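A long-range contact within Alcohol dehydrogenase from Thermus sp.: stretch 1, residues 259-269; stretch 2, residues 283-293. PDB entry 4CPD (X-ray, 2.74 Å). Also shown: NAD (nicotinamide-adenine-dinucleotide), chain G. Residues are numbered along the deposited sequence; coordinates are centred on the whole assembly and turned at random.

Stretch 1 (259-269) PGGRVSAVGVD
Stretch 2 283-293: VKDLTFRIGLA

Strands 262-265 and 286-290 run parallel, their axes 8° apart and 4.8 Å at closest approach; the contact buries 666 Å². The register pairs Arg262 with Thr287, Val263 with Phe288, Ser264 with Arg289 and Ala265 with Ile290, CA-CA 4.6 to 5.0 Å.

Backbone polarity is satisfied in alternation, as parallel pairing requires. Thr287 N donates weakly to Gly261 O (3.4 Å, 161°), Val263 N to Thr287 O (2.9 Å, 170°), Arg289 N to Val263 O (3.0 Å, 152°) and Ala265 N to Arg289 O (2.7 Å, 161°). Two acceptors also receive CA-H groups: Thr287 O lies 3.4 Å from Arg262 CA, and Val263 O 3.5 Å from Phe288 CA. Before the strands, Gly260 N donates to Lys284 O (2.7 Å, 140°). Gly260 (phi/psi 76/9) has the positive phi that favours glycine; Asp285 (63/74) leaves the preceding helix, also with positive phi, and both its carboxylate oxygens are hydrogen-bonded elsewhere in the structure. Water 1 fills the opening, donating to Gly261 O (2.6 Å) and Asp285 O (3.1 Å) while accepting from Thr287 OG1 (2.7 Å; chi1 m).

Val263, Ala265, Phe288 and Ile290 share one sheet face, all buried. With Val263 at chi1 t and Phe288 at chi1 t, chi2 79°, Val263 CG1 meets the ring edge at Phe288 CD1 (3.8 Å). The small Ala265 CB sits 3.9 Å from Phe288 CZ and 4.0 Å from Ile290 CB. Arg262, Ser264, Thr287 and Arg289 take the other face; the extended Arg289 (all chi t) leads its end away.

Past the strands NAD joins both stretches: its N7N donates to Val266 O (3.0 Å) and Gly291 O (3.3 Å), its O7N accepts from Ala293 N (2.7 Å), and its O3D from Val268 N (3.2 Å).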

ATOM      1  N   PRO A 259      -1.094   9.357 -10.778  1.00 48.62           N
ATOM      2  CA  PRO A 259      -0.675   9.914  -9.511  1.00 47.67           C
ATOM      3  C   PRO A 259      -1.772   9.785  -8.486  1.00 43.69           C
ATOM      4  O   PRO A 259      -2.937  10.003  -8.798  1.00 43.32           O
ATOM      5  CB  PRO A 259      -0.431  11.396  -9.843  1.00 47.11           C
ATOM      6  CG  PRO A 259      -0.006  11.379 -11.277  1.00 45.01           C
ATOM      7  CD  PRO A 259      -0.830  10.284 -11.897  1.00 49.26           C
ATOM      8  N   GLY A 260      -1.388   9.395  -7.281  1.00 41.60           N
ATOM      9  CA  GLY A 260      -2.315   9.275  -6.173  1.00 41.45           C
ATOM     10  C   GLY A 260      -3.175   8.051  -6.281  1.00 37.97           C
ATOM     11  O   GLY A 260      -4.133   7.922  -5.533  1.00 38.36           O
ATOM     12  N   GLY A 261      -2.847   7.179  -7.229  1.00 35.83           N
ATOM     13  CA  GLY A 261      -3.585   5.952  -7.423  1.00 40.53           C
ATOM     14  C   GLY A 261      -3.036   4.777  -6.608  1.00 43.98           C
ATOM     15  O   GLY A 261      -2.169   4.925  -5.739  1.00 43.47           O
ATOM     16  N   ARG A 262      -3.539   3.592  -6.922  1.00 44.50           N
ATOM     17  CA  ARG A 262      -3.272   2.401  -6.127  1.00 45.17           C
ATOM     18  C   ARG A 262      -2.954   1.254  -7.029  1.00 42.53           C
ATOM     19  O   ARG A 262      -3.613   1.081  -8.043  1.00 42.78           O
ATOM     20  CB  ARG A 262      -4.497   2.031  -5.301  1.00 46.04           C
ATOM     21  CG  ARG A 262      -4.833   3.039  -4.223  1.00 46.47           C
ATOM     22  CD  ARG A 262      -6.320   3.118  -4.007  1.00 51.25           C
ATOM     23  NE  ARG A 262      -6.942   4.190  -4.794  1.00 62.36           N
ATOM     24  CZ  ARG A 262      -8.011   4.091  -5.598  1.00 64.49           C
ATOM     25  NH1 ARG A 262      -8.672   2.949  -5.824  1.00 62.99           N
ATOM     26  NH2 ARG A 262      -8.439   5.194  -6.182  1.00 69.28           N
ATOM     27  N   VAL A 263      -1.930   0.490  -6.670  1.00 39.17           N
ATOM     28  CA  VAL A 263      -1.583  -0.697  -7.402  1.00 36.75           C
ATOM     29  C   VAL A 263      -1.699  -1.891  -6.483  1.00 39.97           C
ATOM     30  O   VAL A 263      -1.198  -1.894  -5.361  1.00 42.02           O
ATOM     31  CB  VAL A 263      -0.178  -0.607  -7.941  1.00 36.91           C
ATOM     32  CG1 VAL A 263       0.232  -1.920  -8.572  1.00 37.77           C
ATOM     33  CG2 VAL A 263      -0.095   0.517  -8.952  1.00 38.80           C
ATOM     34  N   SER A 264      -2.389  -2.907  -6.964  1.00 40.63           N
ATOM     35  CA  SER A 264      -2.663  -4.100  -6.184  1.00 41.44           C
ATOM     36  C   SER A 264      -2.026  -5.258  -6.954  1.00 44.97           C
ATOM     37  O   SER A 264      -2.599  -5.721  -7.957  1.00 44.60           O
ATOM     38  CB  SER A 264      -4.175  -4.273  -6.081  1.00 39.49           C
ATOM     39  OG  SER A 264      -4.562  -4.915  -4.917  1.00 39.94           O
ATOM     40  N   ALA A 265      -0.847  -5.715  -6.509  1.00 44.36           N
ATOM     41  CA  ALA A 265      -0.113  -6.803  -7.192  1.00 44.02           C
ATOM     42  C   ALA A 265      -0.474  -8.181  -6.652  1.00 48.78           C
ATOM     43  O   ALA A 265      -0.342  -8.456  -5.469  1.00 50.53           O
ATOM     44  CB  ALA A 265       1.374  -6.608  -7.065  1.00 41.89           C
ATOM     45  N   VAL A 266      -0.911  -9.052  -7.542  1.00 50.53           N
ATOM     46  CA  VAL A 266      -1.494 -10.313  -7.135  1.00 50.76           C
ATOM     47  C   VAL A 266      -0.829 -11.499  -7.878  1.00 49.56           C
ATOM     48  O   VAL A 266      -0.935 -12.642  -7.456  1.00 54.19           O
ATOM     49  CB  VAL A 266      -3.024 -10.233  -7.344  1.00 47.08           C
ATOM     50  CG1 VAL A 266      -3.441 -11.085  -8.519  1.00 51.77           C
ATOM     51  CG2 VAL A 266      -3.766 -10.647  -6.111  1.00 46.99           C
ATOM     52  N   GLY A 267      -0.097 -11.216  -8.942  1.00 49.87           N
ATOM     53  CA  GLY A 267       0.677 -12.244  -9.651  1.00 52.24           C
ATOM     54  C   GLY A 267       1.944 -12.770  -8.943  1.00 53.59           C
ATOM     55  O   GLY A 267       2.723 -12.016  -8.339  1.00 51.16           O
ATOM     56  N   VAL A 268       2.158 -14.078  -9.061  1.00 49.31           N
ATOM     57  CA  VAL A 268       3.302 -14.753  -8.468  1.00 52.25           C
ATOM     58  C   VAL A 268       4.526 -14.791  -9.399  1.00 55.88           C
ATOM     59  O   VAL A 268       4.364 -14.924 -10.608  1.00 56.32           O
ATOM     60  CB  VAL A 268       2.915 -16.194  -8.062  1.00 54.43           C
ATOM     61  CG1 VAL A 268       4.113 -16.998  -7.557  1.00 57.48           C
ATOM     62  CG2 VAL A 268       1.836 -16.165  -6.981  1.00 51.47           C
ATOM     63  N   ASP A 269       5.729 -14.685  -8.809  1.00 56.27           N
ATOM     64  CA  ASP A 269       7.016 -14.777  -9.518  1.00 59.15           C
ATOM     65  C   ASP A 269       8.180 -15.004  -8.540  1.00 62.16           C
ATOM     66  O   ASP A 269       8.082 -14.675  -7.352  1.00 58.72           O
ATOM     67  CB  ASP A 269       7.284 -13.501 -10.320  1.00 63.10           C
ATOM     68  CG  ASP A 269       8.478 -13.631 -11.232  1.00 62.68           C
ATOM     69  OD1 ASP A 269       8.334 -14.328 -12.248  1.00 61.73           O
ATOM     70  OD2 ASP A 269       9.552 -13.058 -10.926  1.00 65.85           O
ATOM     71  N   VAL A 283       6.875  12.102  -6.008  1.00 56.73           N
ATOM     72  CA  VAL A 283       6.052  13.044  -6.762  1.00 59.75           C
ATOM     73  C   VAL A 283       4.660  12.458  -7.010  1.00 57.18           C
ATOM     74  O   VAL A 283       3.650  13.134  -6.846  1.00 58.10           O
ATOM     75  CB  VAL A 283       6.701  13.393  -8.114  1.00 59.68           C
ATOM     76  CG1 VAL A 283       5.728  14.157  -9.002  1.00 59.49           C
ATOM     77  CG2 VAL A 283       7.972  14.191  -7.882  1.00 59.20           C
ATOM     78  N   LYS A 284       4.631  11.188  -7.386  1.00 55.17           N
ATOM     79  CA  LYS A 284       3.413  10.552  -7.856  1.00 57.27           C
ATOM     80  C   LYS A 284       2.438  10.152  -6.750  1.00 53.78           C
ATOM     81  O   LYS A 284       1.262  10.050  -7.005  1.00 56.51           O
ATOM     82  CB  LYS A 284       3.789   9.324  -8.681  1.00 63.94           C
ATOM     83  CG  LYS A 284       3.123   9.265 -10.035  1.00 66.48           C
ATOM     84  CD  LYS A 284       3.408   7.945 -10.739  1.00 71.82           C
ATOM     85  CE  LYS A 284       2.249   7.559 -11.644  1.00 74.67           C
ATOM     86  NZ  LYS A 284       2.546   6.352 -12.459  1.00 70.89           N
ATOM     87  N   ASP A 285       2.939   9.915  -5.539  1.00 53.62           N
ATOM     88  CA  ASP A 285       2.138   9.487  -4.380  1.00 50.42           C
ATOM     89  C   ASP A 285       1.495   8.125  -4.598  1.00 51.16           C
ATOM     90  O   ASP A 285       0.295   8.034  -4.805  1.00 52.42           O
ATOM     91  CB  ASP A 285       1.069  10.522  -4.012  1.00 50.38           C
ATOM     92  CG  ASP A 285       0.516  10.301  -2.600  1.00 56.34           C
ATOM     93  OD1 ASP A 285       0.856   9.271  -1.990  1.00 65.71           O
ATOM     94  OD2 ASP A 285      -0.249  11.138  -2.074  1.00 53.13           O
ATOM     95  N   LEU A 286       2.304   7.069  -4.533  1.00 49.75           N
ATOM     96  CA  LEU A 286       1.858   5.733  -4.897  1.00 50.02           C
ATOM     97  C   LEU A 286       1.508   4.938  -3.660  1.00 49.30           C
ATOM     98  O   LEU A 286       2.206   5.037  -2.656  1.00 49.35           O
ATOM     99  CB  LEU A 286       2.944   5.003  -5.684  1.00 53.49           C
ATOM    100  CG  LEU A 286       3.283   5.594  -7.065  1.00 58.48           C
ATOM    101  CD1 LEU A 286       4.624   5.077  -7.562  1.00 60.86           C
ATOM    102  CD2 LEU A 286       2.184   5.307  -8.083  1.00 56.94           C
ATOM    103  N   THR A 287       0.411   4.175  -3.736  1.00 45.10           N
ATOM    104  CA  THR A 287       0.082   3.142  -2.756  1.00 42.31           C
ATOM    105  C   THR A 287       0.166   1.768  -3.405  1.00 43.15           C
ATOM    106  O   THR A 287      -0.533   1.502  -4.372  1.00 43.30           O
ATOM    107  CB  THR A 287      -1.322   3.319  -2.214  1.00 40.15           C
ATOM    108  OG1 THR A 287      -1.405   4.590  -1.573  1.00 40.26           O
ATOM    109  CG2 THR A 287      -1.626   2.263  -1.207  1.00 40.73           C
ATOM    110  N   PHE A 288       1.024   0.906  -2.873  1.00 42.83           N
ATOM    111  CA  PHE A 288       1.339  -0.372  -3.505  1.00 44.31           C
ATOM    112  C   PHE A 288       1.115  -1.502  -2.513  1.00 44.88           C
ATOM    113  O   PHE A 288       1.497  -1.397  -1.356  1.00 46.22           O
ATOM    114  CB  PHE A 288       2.789  -0.383  -3.988  1.00 43.60           C
ATOM    115  CG  PHE A 288       3.221  -1.686  -4.605  1.00 44.13           C
ATOM    116  CD1 PHE A 288       2.868  -2.003  -5.898  1.00 47.96           C
ATOM    117  CD2 PHE A 288       4.021  -2.578  -3.911  1.00 45.43           C
ATOM    118  CE1 PHE A 288       3.281  -3.204  -6.485  1.00 50.19           C
ATOM    119  CE2 PHE A 288       4.435  -3.784  -4.485  1.00 47.15           C
ATOM    120  CZ  PHE A 288       4.071  -4.099  -5.776  1.00 48.34           C
ATOM    121  N   ARG A 289       0.489  -2.580  -2.966  1.00 44.67           N
ATOM    122  CA  ARG A 289       0.336  -3.748  -2.135  1.00 45.64           C
ATOM    123  C   ARG A 289       0.622  -5.014  -2.948  1.00 43.48           C
ATOM    124  O   ARG A 289       0.226  -5.135  -4.094  1.00 47.40           O
ATOM    125  CB  ARG A 289      -1.036  -3.784  -1.465  1.00 48.24           C
ATOM    126  CG  ARG A 289      -1.116  -4.922  -0.449  1.00 58.93           C
ATOM    127  CD  ARG A 289      -2.389  -4.905   0.375  1.00 62.02           C
ATOM    128  NE  ARG A 289      -2.418  -5.993   1.349  1.00 57.83           N
ATOM    129  CZ  ARG A 289      -3.396  -6.200   2.230  1.00 54.15           C
ATOM    130  NH1 ARG A 289      -4.450  -5.400   2.294  1.00 55.68           N
ATOM    131  NH2 ARG A 289      -3.322  -7.220   3.060  1.00 55.70           N
ATOM    132  N   ILE A 290       1.324  -5.950  -2.330  1.00 43.94           N
ATOM    133  CA  ILE A 290       1.658  -7.228  -2.960  1.00 42.59           C
ATOM    134  C   ILE A 290       1.498  -8.335  -1.938  1.00 38.61           C
ATOM    135  O   ILE A 290       1.893  -8.184  -0.794  1.00 36.52           O
ATOM    136  CB  ILE A 290       3.087  -7.230  -3.546  1.00 46.92           C
ATOM    137  CG1 ILE A 290       3.420  -8.594  -4.155  1.00 48.88           C
ATOM    138  CG2 ILE A 290       4.138  -6.854  -2.504  1.00 45.08           C
ATOM    139  CD1 ILE A 290       4.494  -8.514  -5.225  1.00 52.42           C
ATOM    140  N   GLY A 291       0.899  -9.441  -2.348  1.00 37.79           N
ATOM    141  CA  GLY A 291       0.642 -10.524  -1.420  1.00 41.40           C
ATOM    142  C   GLY A 291      -0.145 -11.695  -1.970  1.00 43.11           C
ATOM    143  O   GLY A 291      -0.707 -11.634  -3.058  1.00 53.33           O
ATOM    144  N   LEU A 292      -0.189 -12.765  -1.194  1.00 41.78           N
ATOM    145  CA  LEU A 292      -1.041 -13.885  -1.486  1.00 41.90           C
ATOM    146  C   LEU A 292      -2.425 -13.626  -0.897  1.00 42.95           C
ATOM    147  O   LEU A 292      -2.567 -12.955   0.132  1.00 48.29           O
ATOM    148  CB  LEU A 292      -0.431 -15.152  -0.904  1.00 46.48           C
ATOM    149  CG  LEU A 292       1.033 -15.432  -1.291  1.00 52.28           C
ATOM    150  CD1 LEU A 292       1.466 -16.786  -0.762  1.00 53.45           C
ATOM    151  CD2 LEU A 292       1.285 -15.380  -2.799  1.00 54.75           C
ATOM    152  N   ALA A 293      -3.446 -14.173  -1.540  1.00 40.23           N
ATOM    153  CA  ALA A 293      -4.832 -13.878  -1.194  1.00 36.43           C
ATOM    154  C   ALA A 293      -5.145 -14.215   0.199  1.00 34.68           C
ATOM    155  O   ALA A 293      -4.568 -15.130   0.755  1.00 39.23           O
ATOM    156  CB  ALA A 293      -5.746 -14.665  -2.083  1.00 39.11           C
TER
HETATM  157  PA  NAD G1407      -2.321 -17.945 -16.281  1.00 77.42           P
HETATM  158  O1A NAD G1407      -3.323 -18.975 -16.808  1.00 63.81           O
HETATM  159  O2A NAD G1407      -0.828 -18.188 -16.477  1.00 70.53           O
HETATM  160  O5B NAD G1407      -2.637 -16.441 -16.788  1.00 72.90           O
HETATM  161  C5B NAD G1407      -1.582 -15.517 -17.050  1.00 77.42           C
HETATM  162  C4B NAD G1407      -1.998 -14.552 -18.156  1.00 84.55           C
HETATM  163  O4B NAD G1407      -1.089 -13.444 -18.205  1.00 78.98           O
HETATM  164  C3B NAD G1407      -1.977 -15.235 -19.527  1.00 82.18           C
HETATM  165  O3B NAD G1407      -3.122 -14.915 -20.334  1.00 69.96           O
HETATM  166  C2B NAD G1407      -0.747 -14.678 -20.184  1.00 84.70           C
HETATM  167  O2B NAD G1407      -0.872 -14.639 -21.609  1.00 82.42           O
HETATM  168  C1B NAD G1407      -0.684 -13.296 -19.563  1.00 82.81           C
HETATM  169  N9A NAD G1407       0.678 -12.768 -19.653  1.00 90.34           N
HETATM  170  C8A NAD G1407       1.802 -13.468 -19.398  1.00 87.86           C
HETATM  171  N7A NAD G1407       2.875 -12.666 -19.593  1.00 93.35           N
HETATM  172  C5A NAD G1407       2.432 -11.444 -19.969  1.00 88.69           C
HETATM  173  C6A NAD G1407       3.038 -10.143 -20.314  1.00 87.16           C
HETATM  174  N6A NAD G1407       4.375 -10.027 -20.282  1.00 85.40           N
HETATM  175  N1A NAD G1407       2.237  -9.100 -20.659  1.00 91.56           N
HETATM  176  C2A NAD G1407       0.896  -9.226 -20.686  1.00 88.34           C
HETATM  177  N3A NAD G1407       0.276 -10.391 -20.380  1.00 91.40           N
HETATM  178  C4A NAD G1407       0.973 -11.511 -20.018  1.00 91.79           C
HETATM  179  O3  NAD G1407      -2.520 -17.769 -14.681  1.00 82.45           O
HETATM  180  PN  NAD G1407      -3.872 -17.446 -13.847  1.00 79.80           P
HETATM  181  O1N NAD G1407      -4.486 -18.805 -13.570  1.00 64.02           O
HETATM  182  O2N NAD G1407      -4.646 -16.271 -14.454  1.00 70.72           O
HETATM  183  O5D NAD G1407      -3.233 -16.843 -12.490  1.00 78.51           O
HETATM  184  C5D NAD G1407      -2.813 -15.464 -12.520  1.00 77.24           C
HETATM  185  C4D NAD G1407      -1.586 -15.134 -11.675  1.00 75.50           C
HETATM  186  O4D NAD G1407      -2.021 -14.898 -10.328  1.00 75.71           O
HETATM  187  C3D NAD G1407      -0.539 -16.247 -11.612  1.00 75.75           C
HETATM  188  O3D NAD G1407       0.761 -15.642 -11.496  1.00 63.16           O
HETATM  189  C2D NAD G1407      -0.938 -17.040 -10.364  1.00 78.14           C
HETATM  190  O2D NAD G1407       0.107 -17.848  -9.766  1.00 65.75           O
HETATM  191  C1D NAD G1407      -1.416 -15.892  -9.472  1.00 76.14           C
HETATM  192  N1N NAD G1407      -2.322 -16.304  -8.387  1.00 74.51           N
HETATM  193  C2N NAD G1407      -2.091 -15.697  -7.219  1.00 68.30           C
HETATM  194  C3N NAD G1407      -2.851 -15.964  -6.090  1.00 60.95           C
HETATM  195  C7N NAD G1407      -2.489 -15.195  -4.851  1.00 54.73           C
HETATM  196  O7N NAD G1407      -2.707 -15.644  -3.737  1.00 50.96           O
HETATM  197  N7N NAD G1407      -1.937 -13.978  -5.022  1.00 51.77           N
HETATM  198  C4N NAD G1407      -3.899 -16.896  -6.178  1.00 63.70           C
HETATM  199  C5N NAD G1407      -4.134 -17.528  -7.405  1.00 67.31           C
HETATM  200  C6N NAD G1407      -3.324 -17.214  -8.509  1.00 74.09           C
HETATM  201  O   HOH W   1      -1.929   6.272  -3.584  1.00 38.21           O